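Local coordinates for aldehyde dehydrogenase family protein (Pseudomonas syringae pv. tomato, PDB 6X9L) that acts as an NAD-dependent aldehyde dehydrogenase that oxidises long-chain aliphatic aldehydes such as octanal, probably to the corresponding carboxylic acids, at residues A[433-438]-A[443-448]; A[23-28]-A[193-198]; A[331-336]-A[340-345]; A[77-82]-A[128-133]; A[134-139]-A[483-488]. The protein carries 1 engineered substitution. All coordinates share one frame; numbering follows the deposited sequence.

The five contacts illustrate how chemistry follows place in a fold. Interactions 1 and 4 are buried and apolar across their segments: each centres on a branched side chain set against a helix. Interactions 2 and 3 are only partly buried, and each adds a side-chain hydrogen bond to one apolar touch, indole to amide and imidazole to carboxylate respectively, besides a helical backbone bond in interaction 3. Interaction 5 lies on the surface, far out on an arm, where a phenylalanine meets two strand residues. F135 joins interactions 4 and 5, packing on R78 and L130. Interactions 1 and 5 reach the second subunit reciprocally: interaction 1 meets its residues 480-484, F485 of interaction 5 its R432.

Interaction 1: residues A[433-438]-A[443-448]; sequences SVASRI and VHLNYP
A435 and V443 make the tight centre of this contact. The methyl CB of A435 points toward the strand and lies 3.5 Å from V443 CG1, and L445 CD2 touches the same methyl at 3.9 Å. Both valine branches take part. With CG1 anti to the backbone N (chi1 -167°), that methyl is laid over A435, and CG2, beside the backbone N, reaches past it to within 3.5 Å of the carbonyl A435 O. I438 adds a lighter touch, its CB standing 4.2 Å from V443 CG2. The isoleucine is brought round by a type I turn from A435 to I438, in which I438 N donates to A435 O. All of these residues are buried, and no hydrogen bond crosses between the segments.

The outer side is quite different. S433 and R437 are exposed, and R437 points away from the strand. S436 OG donates to S433 O at 2.7 Å from above the carbonyl plane, and R437 forms a salt bridge with D406. Where the helix gives way to the turn, K480 NZ of the second subunit bonds to both A435 O and I438 O, and V443 and H444 continue the sheet into that subunit through a parallel ladder. Helix 428-435 thus packs on strand 442-445, the outermost of this chain's sheet, as the crossover helix of the beta-alpha-beta unit that begins with strand 422-424.

Interaction 2: residues A[23-28]-A[193-198]; sequences GHWSAP and LFAQLV
The polar part of this contact is one hydrogen bond, from W25 NE1 to Q196 OE1, 3.2 Å long and bent to 149° at the hydrogen. The indole offers its N-H edge, with the amide oxygen 19° out of the ring plane, and the ring and amide planes are turned 33° against each other. Neither group is flush with the other, since the two side chains cross obliquely. Q196 reaches the ring by leaving the helix with CG anti to its own N and then bending at chi2. Its remaining polar end, NE2, bonds to D200 OD1 one helical turn further on, so both ends of the amide are engaged and its rotation is fixed.

The elements joined are far apart in the chain. W25 belongs to strand 24-26, which pairs with strand 19-21 in a two-stranded antiparallel hairpin. Q196 lies on helix 188-201, the crossover between the parallel strands 178-182 and 208-210 of the Rossmann-like NAD-binding domain.

Apolar contact comes from the six-membered half of the indole. A195 CB points toward the strand segment and lies 3.8 Å from W25 CH2 and 4.1 Å from W25 CZ2. Beyond the two segments, the indole meets the ring of Y20 edge-to-face, while A195 also packs against F208 and L210 of strand 208-210.

Interaction 3: residues A[331-336]-A[340-345]; sequences GPIANE and HRVQAM
The imidazole of H340 and the carboxylate of E336 lie side by side, their planes 27° apart, one turn from each other on helix 336-351. At the edge of the imidazole, in its plane, sits E336 OE2, which accepts from H340 NE2 at 3.3 Å. The carboxylate oxygen is met on its anti side, 18° out of the carboxylate plane. An extended glutamate chain, with CG anti to the backbone N, carries the acid alongside the ring, and E336 CG itself lies 3.3 Å from H340 NE2. This is an i to i+4 pair in a first helical turn, and the matching backbone bond runs from H340 N to E336 O at 3.1 Å. N335 is the N-cap, its OD1 bonding to Q338 N.

Further toward the protein interior the contact becomes apolar. I333, in the loop leading into the helix, stands about 6 Å, side chain to side chain, from the NAD-binding W158. Facing the helix, its CD1 lies 4.5 Å from V342 CG2.

Interaction 4: residues A[77-82]-A[128-133]; sequences VRAQVI and DLLATY
L130 is the centre of this contact: its side chain is laid against helix 75-91 and meets three residues there. Its two methyls have separate tasks. CD1 turns to the helix backbone and to A79, lying 3.8 Å from both A79 N and A79 CB, and 4.0 Å from I82 CD1. CD2 is the branch that meets R78, whose NH2 is 4.1 Å off. With CG beside its own backbone N (chi1 -76°), the leucine directs both methyls at helix 75-91.

A79 replies with a single methyl pointed at L130, and its CB also lies 4.0 Å from the leucine CB. Here the backbones come near each other, 6.3 Å between the CA atoms. L130, in the C-terminal end region of helix 117-129, thus packs on helix 75-91 among the helices beside the sheet of the NAD-binding domain. Helix 161-174 joins in as the third element, its A174 touching both L130 and I82.

R78 crosses L130 at about a right angle, its chain bent at chi3. The guanidinium does not rely on the leucine: NH2 donates to A174 O, tying the buried charge to the neighbouring helix end, and F135 packs on R78 and L130 alike.

Interaction 5: residues A[134-139]-A[483-488]; sequences RFQTVE and VGFAPA
F485 reaches across to the strand residues Q136 and V138. From CB the ring is sent toward strand 136-138 with CG anti to the backbone N (chi1 -174°). Along one side, CD2 comes within 4.4 Å of V138 CG1, and the next atom, CE2, lies 4.0 Å from V138 CG2. The valine crosses the phenylalanine at about a right angle and presents both its methyls to that side. At the far end, CZ and CE1 approach the terminal amide of Q136, an extended side chain coming from the opposite direction, and the ring and amide planes stand 75° apart.

R432 of the second subunit makes a cation-pi contact with the same ring. Both segments lie on an extended arm, consistent with the oligomerisation arm of aldehyde dehydrogenases, and the sheet runs on into the second subunit through V483. Strand 136-138 lies antiparallel to strand 143-155, whose A143 also touches F485, while loop 484-488 runs on from strand 477-483, which pairs antiparallel with strand 143-155.

Interaction 1: residues A[433-438]-A[443-448]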
# COMPACT_ATOMS: atom_id res chain seq x y z
N SER A 433 -4.77 -21.92 -17.90
CA SER A 433 -4.47 -20.77 -18.75
C SER A 433 -5.57 -19.71 -18.67
O SER A 433 -5.29 -18.51 -18.70
CB SER A 433 -4.23 -21.23 -20.20
OG SER A 433 -5.44 -21.38 -20.90
N VAL A 434 -6.84 -20.13 -18.55
CA VAL A 434 -7.91 -19.15 -18.38
C VAL A 434 -7.78 -18.44 -17.03
O VAL A 434 -7.92 -17.21 -16.94
CB VAL A 434 -9.29 -19.83 -18.53
CG1 VAL A 434 -10.39 -18.76 -18.59
CG2 VAL A 434 -9.33 -20.73 -19.76
N ALA A 435 -7.51 -19.21 -15.96
CA ALA A 435 -7.38 -18.61 -14.64
C ALA A 435 -6.31 -17.52 -14.64
O ALA A 435 -6.52 -16.44 -14.07
CB ALA A 435 -7.05 -19.68 -13.60
N SER A 436 -5.18 -17.77 -15.30
CA SER A 436 -4.14 -16.76 -15.34
C SER A 436 -4.55 -15.53 -16.14
O SER A 436 -3.80 -14.54 -16.15
CB SER A 436 -2.87 -17.36 -15.92
OG SER A 436 -3.16 -17.85 -17.21
N ARG A 437 -5.69 -15.58 -16.82
CA ARG A 437 -6.19 -14.45 -17.59
C ARG A 437 -7.26 -13.66 -16.85
O ARG A 437 -7.58 -12.55 -17.28
CB ARG A 437 -6.74 -14.93 -18.94
CG ARG A 437 -5.65 -15.50 -19.86
CD ARG A 437 -6.24 -16.16 -21.09
NE ARG A 437 -7.00 -15.21 -21.90
CZ ARG A 437 -7.78 -15.54 -22.93
NH1 ARG A 437 -7.92 -16.81 -23.29
NH2 ARG A 437 -8.42 -14.58 -23.59
N ILE A 438 -7.81 -14.19 -15.76
CA ILE A 438 -8.73 -13.43 -14.91
C ILE A 438 -7.93 -12.51 -14.00
O ILE A 438 -7.06 -12.95 -13.23
CB ILE A 438 -9.63 -14.37 -14.08
CG1 ILE A 438 -10.10 -15.58 -14.90
CG2 ILE A 438 -10.83 -13.60 -13.53
CD1 ILE A 438 -11.25 -15.31 -15.83
N VAL A 443 -8.27 -17.21 -8.12
CA VAL A 443 -9.06 -17.98 -9.07
C VAL A 443 -9.11 -19.42 -8.58
O VAL A 443 -8.07 -19.99 -8.23
CB VAL A 443 -8.48 -17.92 -10.50
CG1 VAL A 443 -9.50 -18.45 -11.50
CG2 VAL A 443 -7.99 -16.50 -10.85
N HIS A 444 -10.32 -19.99 -8.54
CA HIS A 444 -10.58 -21.31 -7.98
C HIS A 444 -11.02 -22.27 -9.07
O HIS A 444 -12.01 -22.01 -9.77
CB HIS A 444 -11.66 -21.24 -6.89
CG HIS A 444 -11.28 -20.42 -5.70
ND1 HIS A 444 -11.13 -20.95 -4.44
CD2 HIS A 444 -11.02 -19.09 -5.58
CE1 HIS A 444 -10.80 -19.99 -3.60
NE2 HIS A 444 -10.72 -18.86 -4.27
N LEU A 445 -10.33 -23.40 -9.17
CA LEU A 445 -10.53 -24.36 -10.25
C LEU A 445 -11.35 -25.55 -9.75
O LEU A 445 -10.94 -26.23 -8.80
CB LEU A 445 -9.19 -24.84 -10.77
CG LEU A 445 -8.23 -23.73 -11.13
CD1 LEU A 445 -6.96 -24.34 -11.67
CD2 LEU A 445 -8.87 -22.81 -12.17
N ASN A 446 -12.48 -25.81 -10.41
CA ASN A 446 -13.31 -26.97 -10.11
C ASN A 446 -13.55 -27.12 -8.60
O ASN A 446 -13.42 -28.19 -8.02
CB ASN A 446 -12.68 -28.24 -10.69
CG ASN A 446 -12.47 -28.16 -12.19
OD1 ASN A 446 -13.37 -27.75 -12.93
ND2 ASN A 446 -11.29 -28.53 -12.64
N TYR A 447 -13.88 -26.00 -7.97
CA TYR A 447 -14.36 -25.93 -6.59
C TYR A 447 -13.39 -26.56 -5.60
O TYR A 447 -13.76 -27.45 -4.82
CB TYR A 447 -15.74 -26.57 -6.49
CG TYR A 447 -16.71 -25.94 -7.47
CD1 TYR A 447 -17.11 -24.62 -7.35
CD2 TYR A 447 -17.21 -26.67 -8.55
CE1 TYR A 447 -17.97 -24.03 -8.26
CE2 TYR A 447 -18.09 -26.09 -9.46
CZ TYR A 447 -18.46 -24.77 -9.32
OH TYR A 447 -19.33 -24.21 -10.23
N PRO A 448 -12.15 -26.08 -5.57
CA PRO A 448 -11.21 -26.52 -4.53
C PRO A 448 -11.71 -26.15 -3.15
O PRO A 448 -12.61 -25.31 -2.99
CB PRO A 448 -9.93 -25.76 -4.88
CG PRO A 448 -10.45 -24.48 -5.46
CD PRO A 448 -11.69 -24.85 -6.24

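Interaction 2: residues A[23-28]-A[193-198]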
# COMPACT_ATOMS: atom_id res chain seq x y z
N GLY A 23 -6.61 -3.87 28.89
CA GLY A 23 -6.73 -5.04 29.72
C GLY A 23 -7.97 -5.10 30.59
O GLY A 23 -8.12 -6.06 31.35
N HIS A 24 -8.86 -4.12 30.50
CA HIS A 24 -10.04 -4.08 31.35
C HIS A 24 -11.21 -3.59 30.51
O HIS A 24 -11.03 -3.01 29.44
CB HIS A 24 -9.85 -3.15 32.56
CG HIS A 24 -8.49 -3.23 33.17
ND1 HIS A 24 -7.40 -2.56 32.65
CD2 HIS A 24 -8.03 -3.88 34.27
CE1 HIS A 24 -6.33 -2.80 33.40
NE2 HIS A 24 -6.69 -3.59 34.39
N TRP A 25 -12.42 -3.84 31.02
CA TRP A 25 -13.65 -3.25 30.50
C TRP A 25 -13.88 -1.92 31.21
O TRP A 25 -13.99 -1.87 32.44
CB TRP A 25 -14.83 -4.17 30.73
CG TRP A 25 -14.72 -5.44 30.01
CD1 TRP A 25 -14.30 -6.63 30.50
CD2 TRP A 25 -15.03 -5.66 28.63
NE1 TRP A 25 -14.33 -7.58 29.52
CE2 TRP A 25 -14.77 -7.01 28.36
CE3 TRP A 25 -15.51 -4.83 27.60
CZ2 TRP A 25 -14.95 -7.57 27.09
CZ3 TRP A 25 -15.69 -5.39 26.34
CH2 TRP A 25 -15.41 -6.75 26.10
N SER A 26 -13.96 -0.85 30.43
CA SER A 26 -14.13 0.48 30.99
C SER A 26 -15.39 1.13 30.44
O SER A 26 -15.86 0.79 29.35
CB SER A 26 -12.92 1.36 30.71
OG SER A 26 -12.03 0.68 29.85
N ALA A 27 -15.93 2.05 31.22
CA ALA A 27 -17.11 2.77 30.80
C ALA A 27 -16.82 3.53 29.51
O ALA A 27 -15.70 4.01 29.32
CB ALA A 27 -17.55 3.74 31.91
N PRO A 28 -17.78 3.64 28.60
CA PRO A 28 -17.65 4.61 27.52
C PRO A 28 -17.76 6.03 28.06
O PRO A 28 -18.39 6.28 29.09
CB PRO A 28 -18.82 4.28 26.59
CG PRO A 28 -19.81 3.63 27.48
CD PRO A 28 -19.01 2.84 28.46
N LEU A 193 -17.51 -11.40 22.82
CA LEU A 193 -16.97 -12.68 23.29
C LEU A 193 -15.50 -12.83 22.94
O LEU A 193 -14.71 -13.37 23.72
CB LEU A 193 -17.75 -13.84 22.68
CG LEU A 193 -19.17 -14.05 23.18
CD1 LEU A 193 -19.82 -15.22 22.43
CD2 LEU A 193 -19.12 -14.30 24.65
N PHE A 194 -15.11 -12.39 21.74
CA PHE A 194 -13.72 -12.51 21.31
C PHE A 194 -12.77 -11.71 22.19
O PHE A 194 -11.68 -12.18 22.52
CB PHE A 194 -13.59 -12.08 19.85
CG PHE A 194 -12.17 -12.01 19.38
CD1 PHE A 194 -11.49 -13.17 19.04
CD2 PHE A 194 -11.52 -10.79 19.29
CE1 PHE A 194 -10.19 -13.10 18.61
CE2 PHE A 194 -10.22 -10.72 18.86
CZ PHE A 194 -9.55 -11.87 18.52
N ALA A 195 -13.15 -10.48 22.55
CA ALA A 195 -12.31 -9.68 23.44
C ALA A 195 -12.12 -10.40 24.78
O ALA A 195 -11.00 -10.51 25.28
CB ALA A 195 -12.92 -8.30 23.66
N GLN A 196 -13.22 -10.89 25.36
CA GLN A 196 -13.13 -11.69 26.58
C GLN A 196 -12.17 -12.85 26.40
O GLN A 196 -11.43 -13.21 27.32
CB GLN A 196 -14.51 -12.21 26.96
CG GLN A 196 -14.55 -12.85 28.33
CD GLN A 196 -14.08 -11.90 29.39
OE1 GLN A 196 -14.64 -10.81 29.56
NE2 GLN A 196 -13.02 -12.29 30.11
N LEU A 197 -12.16 -13.44 25.20
CA LEU A 197 -11.36 -14.62 24.90
C LEU A 197 -9.87 -14.30 24.88
O LEU A 197 -9.06 -15.06 25.44
CB LEU A 197 -11.80 -15.21 23.56
CG LEU A 197 -11.18 -16.54 23.12
CD1 LEU A 197 -12.22 -17.41 22.42
CD2 LEU A 197 -10.00 -16.30 22.21
N VAL A 198 -9.46 -13.21 24.21
CA VAL A 198 -8.04 -12.85 24.25
C VAL A 198 -7.64 -12.44 25.66
O VAL A 198 -6.51 -12.70 26.09
CB VAL A 198 -7.67 -11.76 23.21
CG1 VAL A 198 -8.22 -12.09 21.79
CG2 VAL A 198 -8.10 -10.38 23.67

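Interaction 3: residues A[331-336]-A[340-345]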
# COMPACT_ATOMS: atom_id res chain seq x y z
N GLY A 331 -30.24 -18.70 6.48
CA GLY A 331 -31.02 -17.88 7.37
C GLY A 331 -31.47 -16.62 6.65
O GLY A 331 -31.54 -16.59 5.42
N PRO A 332 -31.81 -15.57 7.39
CA PRO A 332 -32.24 -14.33 6.74
C PRO A 332 -31.04 -13.48 6.32
O PRO A 332 -29.89 -13.73 6.70
CB PRO A 332 -33.06 -13.63 7.83
CG PRO A 332 -32.48 -14.14 9.12
CD PRO A 332 -32.03 -15.55 8.85
N ILE A 333 -31.34 -12.48 5.48
CA ILE A 333 -30.38 -11.41 5.30
C ILE A 333 -30.05 -10.87 6.68
O ILE A 333 -30.88 -10.94 7.60
CB ILE A 333 -30.94 -10.33 4.36
CG1 ILE A 333 -30.98 -10.88 2.95
CG2 ILE A 333 -30.07 -9.07 4.38
CD1 ILE A 333 -29.59 -11.18 2.42
N ALA A 334 -28.82 -10.37 6.84
CA ALA A 334 -28.27 -10.10 8.17
C ALA A 334 -28.93 -8.95 8.92
O ALA A 334 -28.85 -8.91 10.15
CB ALA A 334 -26.77 -9.82 8.03
N ASN A 335 -29.57 -8.01 8.21
CA ASN A 335 -30.16 -6.83 8.86
C ASN A 335 -31.06 -6.06 7.90
O ASN A 335 -31.01 -6.22 6.67
CB ASN A 335 -29.07 -5.90 9.43
CG ASN A 335 -27.95 -5.57 8.43
OD1 ASN A 335 -28.15 -4.78 7.50
ND2 ASN A 335 -26.76 -6.13 8.65
N GLU A 336 -31.88 -5.19 8.49
CA GLU A 336 -32.95 -4.52 7.75
C GLU A 336 -32.42 -3.68 6.60
O GLU A 336 -32.95 -3.71 5.48
CB GLU A 336 -33.78 -3.66 8.70
CG GLU A 336 -34.90 -2.94 7.98
CD GLU A 336 -36.00 -2.49 8.91
OE1 GLU A 336 -35.71 -2.24 10.10
OE2 GLU A 336 -37.15 -2.39 8.43
N HIS A 340 -33.31 -4.41 2.52
CA HIS A 340 -33.95 -3.47 1.61
C HIS A 340 -33.08 -3.18 0.41
O HIS A 340 -33.59 -2.90 -0.69
CB HIS A 340 -34.27 -2.16 2.32
CG HIS A 340 -35.31 -2.29 3.37
ND1 HIS A 340 -36.59 -2.72 3.10
CD2 HIS A 340 -35.28 -2.01 4.70
CE1 HIS A 340 -37.30 -2.72 4.22
NE2 HIS A 340 -36.53 -2.28 5.20
N ARG A 341 -31.76 -3.18 0.60
CA ARG A 341 -30.86 -2.96 -0.51
C ARG A 341 -30.99 -4.09 -1.53
O ARG A 341 -31.23 -3.84 -2.72
CB ARG A 341 -29.43 -2.81 0.02
CG ARG A 341 -28.82 -1.44 -0.24
CD ARG A 341 -28.06 -0.86 0.95
NE ARG A 341 -27.20 -1.83 1.62
CZ ARG A 341 -26.73 -1.66 2.85
NH1 ARG A 341 -27.03 -0.56 3.52
NH2 ARG A 341 -25.96 -2.60 3.41
N VAL A 342 -30.88 -5.34 -1.07
CA VAL A 342 -31.01 -6.50 -1.96
C VAL A 342 -32.35 -6.46 -2.70
O VAL A 342 -32.42 -6.65 -3.92
CB VAL A 342 -30.86 -7.80 -1.16
CG1 VAL A 342 -31.12 -8.99 -2.04
CG2 VAL A 342 -29.47 -7.87 -0.57
N GLN A 343 -33.43 -6.22 -1.96
CA GLN A 343 -34.76 -6.10 -2.55
C GLN A 343 -34.78 -5.07 -3.67
O GLN A 343 -35.44 -5.27 -4.70
CB GLN A 343 -35.76 -5.74 -1.45
CG GLN A 343 -36.97 -6.64 -1.40
CD GLN A 343 -36.65 -8.10 -1.19
OE1 GLN A 343 -37.38 -8.96 -1.64
NE2 GLN A 343 -35.55 -8.38 -0.51
N ALA A 344 -34.07 -3.96 -3.50
CA ALA A 344 -34.03 -2.96 -4.56
C ALA A 344 -33.28 -3.47 -5.78
O ALA A 344 -33.66 -3.19 -6.92
CB ALA A 344 -33.39 -1.67 -4.04
N MET A 345 -32.21 -4.24 -5.55
CA MET A 345 -31.43 -4.79 -6.66
C MET A 345 -32.25 -5.80 -7.45
O MET A 345 -32.14 -5.86 -8.68
CB MET A 345 -30.14 -5.42 -6.14
CG MET A 345 -29.09 -4.41 -5.68
SD MET A 345 -29.02 -2.97 -6.77
CE MET A 345 -28.11 -3.57 -8.20

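Interaction 4: residues A[77-82]-A[128-133]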
# COMPACT_ATOMS: atom_id res chain seq x y z
N VAL A 77 7.49 -16.52 22.19
CA VAL A 77 6.57 -16.27 23.28
C VAL A 77 5.26 -15.68 22.76
O VAL A 77 4.17 -16.07 23.20
CB VAL A 77 7.23 -15.39 24.35
CG1 VAL A 77 6.18 -14.81 25.25
CG2 VAL A 77 8.23 -16.21 25.16
N ARG A 78 5.34 -14.73 21.82
CA ARG A 78 4.11 -14.28 21.17
C ARG A 78 3.33 -15.45 20.60
O ARG A 78 2.12 -15.56 20.80
CB ARG A 78 4.42 -13.25 20.09
CG ARG A 78 5.25 -12.07 20.57
CD ARG A 78 4.99 -10.80 19.75
NE ARG A 78 5.34 -10.96 18.34
CZ ARG A 78 6.51 -10.59 17.81
NH1 ARG A 78 7.43 -10.03 18.58
NH2 ARG A 78 6.75 -10.77 16.51
N ALA A 79 4.02 -16.37 19.91
CA ALA A 79 3.36 -17.55 19.34
C ALA A 79 2.64 -18.37 20.41
O ALA A 79 1.63 -19.03 20.11
CB ALA A 79 4.35 -18.42 18.59
N GLN A 80 3.15 -18.36 21.64
CA GLN A 80 2.48 -19.12 22.71
C GLN A 80 1.13 -18.50 23.07
O GLN A 80 0.14 -19.21 23.28
CB GLN A 80 3.41 -19.22 23.92
CG GLN A 80 4.53 -20.23 23.70
CD GLN A 80 5.60 -20.22 24.78
OE1 GLN A 80 5.68 -19.32 25.61
NE2 GLN A 80 6.45 -21.25 24.76
N VAL A 81 1.07 -17.17 23.15
CA VAL A 81 -0.18 -16.50 23.48
C VAL A 81 -1.21 -16.75 22.38
O VAL A 81 -2.38 -17.06 22.63
CB VAL A 81 0.06 -14.99 23.70
CG1 VAL A 81 -1.22 -14.31 24.09
CG2 VAL A 81 1.13 -14.79 24.77
N ILE A 82 -0.76 -16.61 21.13
CA ILE A 82 -1.63 -16.83 19.99
C ILE A 82 -2.12 -18.26 19.99
O ILE A 82 -3.31 -18.52 19.76
CB ILE A 82 -0.88 -16.47 18.70
CG1 ILE A 82 -0.52 -14.98 18.72
CG2 ILE A 82 -1.67 -16.88 17.47
CD1 ILE A 82 0.44 -14.58 17.66
N ASP A 128 1.71 -20.99 13.80
CA ASP A 128 2.72 -21.83 13.16
C ASP A 128 3.74 -20.99 12.43
O ASP A 128 4.90 -21.39 12.28
CB ASP A 128 2.07 -22.79 12.17
CG ASP A 128 1.04 -23.70 12.81
OD1 ASP A 128 1.11 -23.92 14.04
OD2 ASP A 128 0.18 -24.20 12.07
N LEU A 129 3.31 -19.83 11.95
CA LEU A 129 4.12 -19.01 11.06
C LEU A 129 5.35 -18.45 11.78
O LEU A 129 6.44 -18.38 11.20
CB LEU A 129 3.22 -17.91 10.51
CG LEU A 129 3.63 -16.91 9.46
CD1 LEU A 129 2.38 -16.55 8.72
CD2 LEU A 129 4.21 -15.72 10.16
N LEU A 130 5.18 -18.07 13.04
CA LEU A 130 6.28 -17.50 13.80
C LEU A 130 7.42 -18.50 13.98
O LEU A 130 8.55 -18.08 14.27
CB LEU A 130 5.76 -16.99 15.15
CG LEU A 130 4.99 -15.66 15.04
CD1 LEU A 130 4.09 -15.43 16.23
CD2 LEU A 130 5.95 -14.47 14.86
N ALA A 131 7.16 -19.80 13.79
CA ALA A 131 8.18 -20.82 14.03
C ALA A 131 9.30 -20.77 13.00
O ALA A 131 10.42 -21.20 13.28
CB ALA A 131 7.54 -22.21 14.00
N THR A 132 9.01 -20.27 11.81
CA THR A 132 9.94 -20.30 10.70
C THR A 132 10.31 -18.92 10.18
O THR A 132 11.35 -18.78 9.53
CB THR A 132 9.35 -21.11 9.54
OG1 THR A 132 8.07 -20.57 9.20
CG2 THR A 132 9.19 -22.58 9.92
N TYR A 133 9.50 -17.90 10.45
CA TYR A 133 9.69 -16.61 9.81
C TYR A 133 11.03 -15.99 10.20
O TYR A 133 11.37 -15.91 11.38
CB TYR A 133 8.55 -15.66 10.19
CG TYR A 133 8.56 -14.44 9.32
CD1 TYR A 133 9.36 -13.35 9.65
CD2 TYR A 133 7.83 -14.38 8.13
CE1 TYR A 133 9.42 -12.25 8.84
CE2 TYR A 133 7.87 -13.28 7.32
CZ TYR A 133 8.68 -12.22 7.68
OH TYR A 133 8.75 -11.09 6.90

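Interaction 5: residues A[134-139]-A[483-488]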
# COMPACT_ATOMS: atom_id res chain seq x y z
N ARG A 134 11.77 -15.53 9.20
CA ARG A 134 13.08 -14.91 9.42
C ARG A 134 12.87 -13.40 9.47
O ARG A 134 12.62 -12.77 8.44
CB ARG A 134 14.06 -15.30 8.32
CG ARG A 134 14.31 -16.80 8.15
CD ARG A 134 15.45 -17.31 9.02
NE ARG A 134 16.76 -17.14 8.39
CZ ARG A 134 17.71 -16.32 8.83
NH1 ARG A 134 17.51 -15.58 9.92
NH2 ARG A 134 18.88 -16.24 8.19
N PHE A 135 12.98 -12.82 10.67
CA PHE A 135 12.81 -11.38 10.78
C PHE A 135 14.03 -10.61 10.31
O PHE A 135 13.90 -9.47 9.86
CB PHE A 135 12.45 -10.99 12.22
CG PHE A 135 11.09 -11.45 12.65
CD1 PHE A 135 9.97 -10.69 12.40
CD2 PHE A 135 10.92 -12.65 13.33
CE1 PHE A 135 8.71 -11.11 12.81
CE2 PHE A 135 9.66 -13.07 13.74
CZ PHE A 135 8.56 -12.29 13.48
N GLN A 136 15.21 -11.22 10.36
CA GLN A 136 16.43 -10.64 9.83
C GLN A 136 17.02 -11.54 8.75
O GLN A 136 16.95 -12.76 8.84
CB GLN A 136 17.46 -10.42 10.92
CG GLN A 136 18.77 -9.88 10.40
CD GLN A 136 19.81 -9.86 11.48
OE1 GLN A 136 20.23 -8.80 11.95
NE2 GLN A 136 20.25 -11.05 11.88
N THR A 137 17.60 -10.90 7.74
CA THR A 137 18.27 -11.55 6.62
C THR A 137 19.54 -10.76 6.31
O THR A 137 19.55 -9.54 6.43
CB THR A 137 17.38 -11.59 5.38
OG1 THR A 137 16.21 -12.36 5.67
CG2 THR A 137 18.09 -12.21 4.20
N VAL A 138 20.60 -11.46 5.92
CA VAL A 138 21.88 -10.82 5.70
C VAL A 138 22.32 -11.15 4.28
O VAL A 138 22.56 -12.32 3.96
CB VAL A 138 22.92 -11.25 6.74
CG1 VAL A 138 24.25 -10.58 6.49
CG2 VAL A 138 22.38 -10.91 8.14
N GLU A 139 22.42 -10.12 3.43
CA GLU A 139 22.73 -10.27 2.01
C GLU A 139 24.16 -9.89 1.68
O GLU A 139 24.50 -9.78 0.50
CB GLU A 139 21.79 -9.41 1.15
CG GLU A 139 22.07 -7.90 1.25
CD GLU A 139 21.52 -7.08 0.07
OE1 GLU A 139 22.24 -6.94 -0.96
OE2 GLU A 139 20.38 -6.55 0.17
N VAL A 483 22.44 -0.91 5.86
CA VAL A 483 23.60 -0.94 4.97
C VAL A 483 24.86 -0.69 5.80
O VAL A 483 24.85 0.10 6.75
CB VAL A 483 23.46 0.10 3.84
CG1 VAL A 483 24.37 -0.27 2.68
CG2 VAL A 483 22.00 0.21 3.36
N GLY A 484 25.95 -1.37 5.44
CA GLY A 484 27.12 -1.36 6.30
C GLY A 484 26.99 -2.22 7.53
O GLY A 484 27.74 -2.03 8.50
N PHE A 485 26.03 -3.15 7.54
CA PHE A 485 25.88 -4.09 8.65
C PHE A 485 27.16 -4.88 8.88
O PHE A 485 27.57 -5.08 10.03
CB PHE A 485 24.70 -5.02 8.33
CG PHE A 485 24.32 -5.96 9.44
CD1 PHE A 485 23.56 -5.53 10.50
CD2 PHE A 485 24.68 -7.30 9.37
CE1 PHE A 485 23.18 -6.40 11.50
CE2 PHE A 485 24.30 -8.18 10.36
CZ PHE A 485 23.56 -7.73 11.43
N ALA A 486 27.79 -5.35 7.80
CA ALA A 486 29.15 -5.88 7.85
C ALA A 486 30.08 -4.98 7.05
O ALA A 486 29.84 -4.77 5.85
CB ALA A 486 29.20 -7.31 7.31
N PRO A 487 31.12 -4.41 7.66
CA PRO A 487 32.05 -3.54 6.90
C PRO A 487 32.57 -4.24 5.64
O PRO A 487 32.68 -5.46 5.59
CB PRO A 487 33.18 -3.27 7.89
CG PRO A 487 32.55 -3.45 9.24
CD PRO A 487 31.46 -4.48 9.09
N ALA A 488 32.91 -3.43 4.64
CA ALA A 488 33.31 -3.92 3.33
C ALA A 488 34.82 -4.14 3.26
O ALA A 488 35.56 -3.82 4.19
CB ALA A 488 32.84 -2.96 2.23